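Local structure of Hut operon positive regulatory protein (Bacillus subtilis, 4H4L) at residues A[7-16]-A[30-39]. The protein binds regulatory sequences on the hut mRNA when histidine is present, suppressing transcription termination and so switching on the operon for histidine utilization. The protein carries 1 engineered substitution. Numbering follows the deposited sequence.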
loop_
_atom_site.group_PDB
_atom_site.type_symbol
_atom_site.label_atom_id
_atom_site.label_comp_id
_atom_site.label_asym_id
_atom_site.label_seq_id
_atom_site.Cartn_x
_atom_site.Cartn_y
_atom_site.Cartn_z
ATOM N N ARG A 7 -21.440 -10.576 23.383
ATOM C CA ARG A 7 -21.978 -10.330 22.044
ATOM C C ARG A 7 -20.966 -9.490 21.229
ATOM O O ARG A 7 -21.301 -8.464 20.625
ATOM C CB ARG A 7 -23.428 -9.782 22.067
ATOM C CG ARG A 7 -23.671 -8.477 22.817
ATOM C CD ARG A 7 -25.088 -7.961 22.584
ATOM N NE ARG A 7 -26.106 -8.745 23.296
ATOM C CZ ARG A 7 -27.070 -9.468 22.719
ATOM N NH1 ARG A 7 -27.180 -9.525 21.399
ATOM N NH2 ARG A 7 -27.937 -10.133 23.473
ATOM N N ARG A 8 -19.712 -9.943 21.244
ATOM C CA ARG A 8 -18.636 -9.291 20.504
ATOM C C ARG A 8 -18.754 -9.710 19.040
ATOM O O ARG A 8 -18.493 -10.864 18.685
ATOM C CB ARG A 8 -17.261 -9.644 21.099
ATOM C CG ARG A 8 -16.888 -8.884 22.383
ATOM C CD ARG A 8 -15.584 -9.365 23.038
ATOM N NE ARG A 8 -15.542 -10.822 23.265
ATOM C CZ ARG A 8 -14.583 -11.479 23.924
ATOM N NH1 ARG A 8 -13.552 -10.829 24.464
ATOM N NH2 ARG A 8 -14.661 -12.800 24.050
ATOM N N ILE A 9 -19.162 -8.759 18.203
ATOM C CA ILE A 9 -19.593 -9.033 16.825
ATOM C C ILE A 9 -18.596 -9.798 15.931
ATOM O O ILE A 9 -18.994 -10.721 15.195
ATOM C CB ILE A 9 -20.064 -7.745 16.158
ATOM C CG1 ILE A 9 -20.534 -8.027 14.733
ATOM C CG2 ILE A 9 -19.000 -6.672 16.293
ATOM C CD1 ILE A 9 -21.430 -6.948 14.145
ATOM N N GLY A 10 -17.317 -9.426 16.003
ATOM C CA GLY A 10 -16.277 -10.155 15.316
ATOM C C GLY A 10 -16.273 -11.624 15.699
ATOM O O GLY A 10 -16.498 -12.497 14.847
ATOM N N ARG A 11 -16.058 -11.913 16.982
ATOM C CA ARG A 11 -15.818 -13.291 17.386
ATOM C C ARG A 11 -17.001 -14.166 17.001
ATOM O O ARG A 11 -16.819 -15.285 16.518
ATOM C CB ARG A 11 -15.466 -13.403 18.875
ATOM C CG ARG A 11 -16.630 -13.335 19.856
ATOM C CD ARG A 11 -16.174 -13.458 21.309
ATOM N NE ARG A 11 -15.603 -14.765 21.634
ATOM C CZ ARG A 11 -16.317 -15.855 21.917
ATOM N NH1 ARG A 11 -17.645 -15.812 21.907
ATOM N NH2 ARG A 11 -15.708 -16.998 22.200
ATOM N N LEU A 12 -18.202 -13.614 17.165
ATOM C CA LEU A 12 -19.448 -14.295 16.850
ATOM C C LEU A 12 -19.519 -14.747 15.405
ATOM O O LEU A 12 -19.618 -15.951 15.139
ATOM C CB LEU A 12 -20.639 -13.392 17.164
ATOM C CG LEU A 12 -21.101 -13.503 18.610
ATOM C CD1 LEU A 12 -22.176 -12.472 18.914
ATOM C CD2 LEU A 12 -21.609 -14.917 18.826
ATOM N N SER A 13 -19.474 -13.765 14.491
ATOM C CA SER A 13 -19.405 -13.993 13.046
ATOM C C SER A 13 -18.296 -14.976 12.684
ATOM O O SER A 13 -18.461 -15.826 11.797
ATOM C CB SER A 13 -19.150 -12.674 12.336
ATOM O OG SER A 13 -17.898 -12.151 12.725
ATOM N N VAL A 14 -17.164 -14.854 13.371
ATOM C CA VAL A 14 -16.015 -15.726 13.134
ATOM C C VAL A 14 -16.220 -17.167 13.632
ATOM O O VAL A 14 -16.031 -18.122 12.862
ATOM C CB VAL A 14 -14.738 -15.109 13.719
ATOM C CG1 VAL A 14 -13.593 -16.090 13.627
ATOM C CG2 VAL A 14 -14.390 -13.840 12.961
ATOM N N LEU A 15 -16.608 -17.319 14.905
ATOM C CA LEU A 15 -17.021 -18.622 15.428
ATOM C C LEU A 15 -18.110 -19.189 14.522
ATOM O O LEU A 15 -18.151 -20.387 14.231
ATOM C CB LEU A 15 -17.537 -18.505 16.867
ATOM C CG LEU A 15 -16.524 -18.346 18.017
ATOM C CD1 LEU A 15 -16.985 -17.268 18.984
ATOM C CD2 LEU A 15 -16.219 -19.651 18.764
ATOM N N LEU A 16 -18.978 -18.306 14.054
ATOM C CA LEU A 16 -20.082 -18.713 13.211
ATOM C C LEU A 16 -19.561 -19.296 11.908
ATOM O O LEU A 16 -19.955 -20.388 11.499
ATOM C CB LEU A 16 -21.014 -17.529 12.948
ATOM C CG LEU A 16 -22.008 -17.647 11.799
ATOM C CD1 LEU A 16 -23.017 -18.771 12.055
ATOM C CD2 LEU A 16 -22.683 -16.290 11.593
ATOM N N LEU A 30 -28.335 -16.858 16.924
ATOM C CA LEU A 30 -27.848 -15.483 16.752
ATOM C C LEU A 30 -28.992 -14.535 16.403
ATOM O O LEU A 30 -29.112 -13.408 16.930
ATOM C CB LEU A 30 -26.846 -15.459 15.596
ATOM C CG LEU A 30 -25.413 -15.870 15.856
ATOM C CD1 LEU A 30 -24.806 -16.425 14.585
ATOM C CD2 LEU A 30 -24.672 -14.641 16.337
ATOM N N GLU A 31 -29.813 -15.030 15.485
ATOM C CA GLU A 31 -31.026 -14.385 15.053
ATOM C C GLU A 31 -31.995 -14.148 16.215
ATOM O O GLU A 31 -32.658 -13.120 16.251
ATOM C CB GLU A 31 -31.683 -15.236 13.974
ATOM C CG GLU A 31 -32.047 -14.446 12.733
ATOM C CD GLU A 31 -31.829 -15.246 11.458
ATOM O OE1 GLU A 31 -32.166 -16.460 11.441
ATOM O OE2 GLU A 31 -31.324 -14.659 10.468
ATOM N N ARG A 32 -32.066 -15.081 17.168
ATOM C CA ARG A 32 -33.015 -14.947 18.296
ATOM C C ARG A 32 -32.651 -13.802 19.273
ATOM O O ARG A 32 -33.541 -13.217 19.908
ATOM C CB ARG A 32 -33.252 -16.293 19.020
ATOM N N ASP A 33 -31.352 -13.490 19.384
ATOM C CA ASP A 33 -30.911 -12.221 19.980
ATOM C C ASP A 33 -31.097 -11.152 18.911
ATOM O O ASP A 33 -31.780 -11.383 17.925
ATOM C CB ASP A 33 -29.456 -12.266 20.431
ATOM C CG ASP A 33 -29.140 -13.475 21.295
ATOM O OD1 ASP A 33 -29.529 -14.605 20.915
ATOM O OD2 ASP A 33 -28.474 -13.298 22.342
ATOM N N GLY A 34 -30.478 -9.992 19.075
ATOM C CA GLY A 34 -30.696 -8.904 18.121
ATOM C C GLY A 34 -29.992 -8.955 16.764
ATOM O O GLY A 34 -29.976 -7.946 16.066
ATOM N N TRP A 35 -29.432 -10.102 16.367
ATOM C CA TRP A 35 -28.595 -10.144 15.148
ATOM C C TRP A 35 -29.306 -10.419 13.840
ATOM O O TRP A 35 -29.972 -11.449 13.666
ATOM C CB TRP A 35 -27.412 -11.116 15.284
ATOM C CG TRP A 35 -26.568 -10.912 16.517
ATOM C CD1 TRP A 35 -26.451 -11.765 17.617
ATOM C CD2 TRP A 35 -25.705 -9.760 16.830
ATOM N NE1 TRP A 35 -25.597 -11.235 18.556
ATOM C CE2 TRP A 35 -25.122 -10.033 18.151
ATOM C CE3 TRP A 35 -25.374 -8.578 16.178
ATOM C CZ2 TRP A 35 -24.246 -9.149 18.763
ATOM C CZ3 TRP A 35 -24.495 -7.688 16.811
ATOM C CH2 TRP A 35 -23.945 -7.966 18.068
ATOM N N LYS A 36 -29.142 -9.499 12.898
ATOM C CA LYS A 36 -29.328 -9.811 11.494
ATOM C C LYS A 36 -28.061 -10.559 11.017
ATOM O O LYS A 36 -26.935 -10.136 11.264
ATOM C CB LYS A 36 -29.557 -8.519 10.727
ATOM C CG LYS A 36 -30.859 -8.473 9.935
ATOM C CD LYS A 36 -32.082 -8.783 10.787
ATOM C CE LYS A 36 -33.349 -8.298 10.105
ATOM N NZ LYS A 36 -33.597 -8.936 8.777
ATOM N N VAL A 37 -28.226 -11.697 10.366
ATOM C CA VAL A 37 -27.075 -12.549 10.093
ATOM C C VAL A 37 -27.212 -13.342 8.826
ATOM O O VAL A 37 -28.273 -13.842 8.514
ATOM C CB VAL A 37 -26.743 -13.500 11.264
ATOM C CG1 VAL A 37 -27.829 -14.546 11.473
ATOM C CG2 VAL A 37 -25.383 -14.150 11.044
ATOM N N CYS A 38 -26.096 -13.492 8.133
ATOM C CA CYS A 38 -26.093 -13.911 6.755
ATOM C C CYS A 38 -24.806 -14.676 6.444
ATOM O O CYS A 38 -23.721 -14.302 6.887
ATOM C CB CYS A 38 -26.237 -12.650 5.905
ATOM S SG CYS A 38 -25.630 -12.773 4.234
ATOM N N LEU A 39 -24.936 -15.760 5.690
ATOM C CA LEU A 39 -23.798 -16.621 5.358
ATOM C C LEU A 39 -23.769 -16.883 3.875
ATOM O O LEU A 39 -24.753 -16.625 3.190
ATOM C CB LEU A 39 -23.895 -17.954 6.099
ATOM C CG LEU A 39 -23.826 -17.892 7.622
ATOM C CD1 LEU A 39 -23.706 -19.296 8.172
ATOM C CD2 LEU A 39 -22.651 -17.049 8.075
#
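Arg7 lies along the outer rim of Trp35 and ends at Asp33, and it can be followed atom by atom. Its CB meets Trp35 CZ2 at 3.5 Å, at the ring edge and in the ring plane; CG and CD stay beside the same carbon. A bend at chi3 then turns the guanidinium back alongside the indole, bringing Arg7 NH1 within 3.7 Å of Trp35 NE1 and close to Asp33 CB. The two planes are 33° apart, an oblique approach rather than a flat stack. At the tip, Arg7 NH2 forms a salt bridge with Asp33 OD2 at 3.4 Å, a long pairing in which guanidinium and carboxylate are inclined by 51°.

Beyond this polar end the contact is apolar. Leu12 crosses the indole at about a right angle, its CD1 touching the NE1 side, while Leu12 CD2 reaches Leu30 CD2 at 4.0 Å. Ile9 CD1 comes obliquely to CZ3, on the six-membered ring. Leu16 extends away from its backbone N (chi1 164°), and its methyls enter a group of three residues: Leu16 CD2 meets Val37 CG2 at 3.5 Å and Leu39 CD2 at 3.6 Å, with Leu30 CD1 3.7 Å away. Helix 9-17 is thus packed against the end of helix 26-32 and the start of strand 36-44, outermost in the sheet of this chain. Val14 touches Phe141 and Val143 of that sheet, whereas the backbone N atoms of Gly10 and Arg11 donate hydrogen bonds to the carboxylate of Glu139 of a second subunit, so the helix lies between its own sheet and a neighbour in the hexamer.

With methyl and ring contacts making up most of the join, its cohesion is probably mainly hydrophobic, and the Arg7–Asp33 pair, with Asp33 exposed and Arg7 partly so, likely adds a modest, solvent-screened attraction at one end.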